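Local atomic coordinates of chloramphenicol acetyltransferase (Bacteroides thetaiotaomicron, PDB entry 2I9D), a protein that probably transfers an acetyl group from acetyl-CoA to a hydroxyl of chloramphenicol, the reaction that inactivates this antibiotic. Residues 85-90 with 102-107. Sequence-based numbering, arbitrary orientation.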
ATOM      1  N   THR A  85     -13.955  11.742  22.034  1.00 38.11           N
ATOM      2  CA  THR A  85     -14.253  12.355  20.746  1.00 37.68           C
ATOM      3  C   THR A  85     -12.959  12.499  19.913  1.00 36.71           C
ATOM      4  O   THR A  85     -11.870  12.762  20.455  1.00 36.43           O
ATOM      5  CB  THR A  85     -14.976  13.723  20.951  1.00 37.28           C
ATOM      6  OG1 THR A  85     -16.277  13.473  21.483  1.00 40.43           O
ATOM      7  CG2 THR A  85     -15.138  14.500  19.671  1.00 37.29           C
ATOM      8  N   ILE A  86     -13.120  12.326  18.602  1.00 35.14           N
ATOM      9  CA  ILE A  86     -12.042  12.394  17.628  1.00 34.07           C
ATOM     10  C   ILE A  86     -12.316  13.555  16.680  1.00 32.65           C
ATOM     11  O   ILE A  86     -13.406  13.660  16.106  1.00 32.56           O
ATOM     12  CB  ILE A  86     -11.926  11.045  16.841  1.00 34.43           C
ATOM     13  CG1 ILE A  86     -11.648   9.885  17.801  1.00 35.01           C
ATOM     14  CG2 ILE A  86     -10.856  11.116  15.729  1.00 34.38           C
ATOM     15  CD1 ILE A  86     -10.425  10.067  18.715  1.00 33.23           C
ATOM     16  N   ASP A  87     -11.342  14.444  16.550  1.00 30.89           N
ATOM     17  CA  ASP A  87     -11.426  15.514  15.572  1.00 29.65           C
ATOM     18  C   ASP A  87     -10.532  15.255  14.357  1.00 28.68           C
ATOM     19  O   ASP A  87      -9.807  14.251  14.298  1.00 27.14           O
ATOM     20  CB  ASP A  87     -11.098  16.859  16.205  1.00 30.49           C
ATOM     21  CG  ASP A  87     -12.092  17.253  17.292  1.00 31.96           C
ATOM     22  OD1 ASP A  87     -13.317  17.011  17.149  1.00 33.86           O
ATOM     23  OD2 ASP A  87     -11.637  17.828  18.293  1.00 35.83           O
HETATM   24  N   MSE A  88     -10.625  16.155  13.383  1.00 27.89           N
HETATM   25  CA  MSE A  88      -9.974  15.981  12.098  1.00 28.15           C
HETATM   26  C   MSE A  88      -8.824  16.965  11.920  1.00 27.47           C
HETATM   27  O   MSE A  88      -8.984  18.162  12.154  1.00 27.09           O
HETATM   28  CB  MSE A  88     -10.991  16.176  10.950  1.00 28.11           C
HETATM   29  CG  MSE A  88     -10.390  16.170   9.539  1.00 29.10           C
HETATM   30 SE   MSE A  88      -9.627  14.390   9.011  1.00 36.36          SE
HETATM   31  CE  MSE A  88     -11.321  13.377   8.743  1.00 29.74           C
ATOM     32  N   LEU A  89      -7.667  16.441  11.516  1.00 26.48           N
ATOM     33  CA  LEU A  89      -6.624  17.252  10.902  1.00 25.20           C
ATOM     34  C   LEU A  89      -6.683  17.011   9.405  1.00 24.66           C
ATOM     35  O   LEU A  89      -6.906  15.892   8.961  1.00 25.03           O
ATOM     36  CB  LEU A  89      -5.226  16.876  11.405  1.00 24.35           C
ATOM     37  CG  LEU A  89      -4.882  17.110  12.872  1.00 24.10           C
ATOM     38  CD1 LEU A  89      -3.405  16.896  13.079  1.00 20.51           C
ATOM     39  CD2 LEU A  89      -5.280  18.509  13.381  1.00 20.15           C
ATOM     40  N   SER A  90      -6.451  18.049   8.623  1.00 23.69           N
ATOM     41  CA  SER A  90      -6.372  17.875   7.212  1.00 23.88           C
ATOM     42  C   SER A  90      -5.475  18.950   6.576  1.00 24.30           C
ATOM     43  O   SER A  90      -5.587  20.137   6.923  1.00 23.48           O
ATOM     44  CB  SER A  90      -7.789  17.848   6.562  1.00 23.78           C
ATOM     45  OG  SER A  90      -7.686  17.632   5.155  1.00 22.36           O
ATOM     46  N   THR A 102      -1.889  22.525   7.142  1.00 26.07           N
ATOM     47  CA  THR A 102      -2.677  21.599   7.950  1.00 26.24           C
ATOM     48  C   THR A 102      -3.430  22.326   9.061  1.00 26.77           C
ATOM     49  O   THR A 102      -2.859  23.164   9.773  1.00 26.60           O
ATOM     50  CB  THR A 102      -1.800  20.498   8.566  1.00 26.51           C
ATOM     51  OG1 THR A 102      -1.068  19.849   7.530  1.00 27.01           O
ATOM     52  CG2 THR A 102      -2.624  19.464   9.340  1.00 24.15           C
ATOM     53  N   THR A 103      -4.705  21.976   9.220  1.00 27.53           N
ATOM     54  CA  THR A 103      -5.539  22.576  10.262  1.00 28.09           C
ATOM     55  C   THR A 103      -6.567  21.609  10.851  1.00 27.08           C
ATOM     56  O   THR A 103      -6.834  20.545  10.283  1.00 26.56           O
ATOM     57  CB  THR A 103      -6.188  23.906   9.764  1.00 28.68           C
ATOM     58  OG1 THR A 103      -6.581  24.702  10.896  1.00 31.53           O
ATOM     59  CG2 THR A 103      -7.371  23.642   8.825  1.00 28.04           C
ATOM     60  N   ARG A 104      -7.122  21.992  12.000  1.00 27.10           N
ATOM     61  CA  ARG A 104      -8.032  21.145  12.790  1.00 27.29           C
ATOM     62  C   ARG A 104      -9.520  21.476  12.556  1.00 28.19           C
ATOM     63  O   ARG A 104      -9.899  22.645  12.522  1.00 27.74           O
ATOM     64  CB  ARG A 104      -7.701  21.262  14.276  1.00 26.73           C
ATOM     65  CG  ARG A 104      -8.470  20.284  15.186  1.00 26.71           C
ATOM     66  CD  ARG A 104      -7.931  20.321  16.647  1.00 25.91           C
ATOM     67  NE  ARG A 104      -8.758  19.502  17.528  1.00 26.24           N
ATOM     68  CZ  ARG A 104      -8.315  18.809  18.583  1.00 26.50           C
ATOM     69  NH1 ARG A 104      -7.027  18.803  18.920  1.00 23.75           N
ATOM     70  NH2 ARG A 104      -9.169  18.090  19.293  1.00 25.02           N
ATOM     71  N   PHE A 105     -10.342  20.434  12.410  1.00 28.89           N
ATOM     72  CA  PHE A 105     -11.788  20.573  12.259  1.00 30.77           C
ATOM     73  C   PHE A 105     -12.454  19.791  13.387  1.00 32.06           C
ATOM     74  O   PHE A 105     -12.221  18.589  13.527  1.00 32.78           O
ATOM     75  CB  PHE A 105     -12.288  20.047  10.887  1.00 30.11           C
ATOM     76  CG  PHE A 105     -11.656  20.731   9.712  1.00 30.46           C
ATOM     77  CD1 PHE A 105     -12.269  21.846   9.121  1.00 29.47           C
ATOM     78  CD2 PHE A 105     -10.421  20.282   9.205  1.00 27.75           C
ATOM     79  CE1 PHE A 105     -11.677  22.506   8.028  1.00 29.13           C
ATOM     80  CE2 PHE A 105      -9.819  20.937   8.125  1.00 28.21           C
ATOM     81  CZ  PHE A 105     -10.448  22.039   7.524  1.00 29.66           C
ATOM     82  N   PRO A 106     -13.262  20.474  14.216  1.00 33.10           N
ATOM     83  CA  PRO A 106     -13.943  19.736  15.296  1.00 34.32           C
ATOM     84  C   PRO A 106     -15.076  18.872  14.758  1.00 35.35           C
ATOM     85  O   PRO A 106     -15.784  19.275  13.831  1.00 35.17           O
ATOM     86  CB  PRO A 106     -14.497  20.855  16.203  1.00 34.30           C
ATOM     87  CG  PRO A 106     -14.719  22.035  15.245  1.00 33.68           C
ATOM     88  CD  PRO A 106     -13.555  21.921  14.240  1.00 33.02           C
ATOM     89  N   TYR A 107     -15.234  17.688  15.325  1.00 37.00           N
ATOM     90  CA  TYR A 107     -16.413  16.892  15.036  1.00 39.61           C
ATOM     91  C   TYR A 107     -17.718  17.467  15.663  1.00 41.45           C
ATOM     92  O   TYR A 107     -17.744  17.887  16.821  1.00 41.26           O
ATOM     93  CB  TYR A 107     -16.189  15.446  15.470  1.00 39.43           C
ATOM     94  CG  TYR A 107     -17.366  14.537  15.211  1.00 40.02           C
ATOM     95  CD1 TYR A 107     -17.830  14.298  13.909  1.00 39.64           C
ATOM     96  CD2 TYR A 107     -18.007  13.901  16.267  1.00 40.66           C
ATOM     97  CE1 TYR A 107     -18.896  13.460  13.683  1.00 40.23           C
ATOM     98  CE2 TYR A 107     -19.075  13.053  16.047  1.00 39.98           C
ATOM     99  CZ  TYR A 107     -19.520  12.843  14.770  1.00 40.37           C
ATOM    100  OH  TYR A 107     -20.596  12.002  14.586  1.00 42.51           O
TER
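Residues 87-90 and 102-105 pair as the two arms of a beta hairpin, strands 87-93 and 100-105. Loop residues Thr85, Ile86, Pro106 and Tyr107 flank them. The strand segments run antiparallel at 162°, with axes 4.6 Å apart.

Two hydrogen-bonded pairs hold the backbones together. Met88 N donates to Phe105 O (2.9 Å), and Phe105 N returns the bond to Met88 O (2.7 Å). Ser90 N reaches Thr103 O at 3.0 Å, and Thr103 N reaches Ser90 O at 3.1 Å. Between them, Leu89 and Arg104 form a non-hydrogen-bonded pair, with CA atoms 4.5 Å apart.

Asp87 extends the pairing through its side chain. Its OD1 accepts a hydrogen bond from Tyr107 N at 2.7 Å. Its OD2 forms a salt bridge with Arg104 NH2, also at 2.7 Å. One carboxylate thus ties down both a backbone amide and a guanidinium. Arg104 NH1 makes further salt bridges to Glu138 and Asp143.

Carbon-to-carbon contacts lie on both faces. Leu89 CD2 packs on the aliphatic base of Arg104 (CB, 3.8 Å). On the other face, Met88, a selenomethionine, meets Phe105 (CB to CB, 4.1 Å), and Ser90 CB lies 4.0 Å from Phe105 CE2.

Within the chain, strand 100-105 is an outermost strand of the mixed six-stranded sheet of this chloramphenicol acetyltransferase fold, away from the predicted catalytic His197. On its other edge strand 87-93 pairs in parallel with strand 146-151, where Leu89 bonds to Ile147 and Leu149 through the backbone. Met88 and Ser90 touch helix 52-66, while Thr103 and Phe105 rest on Ile121 of helix 111-124.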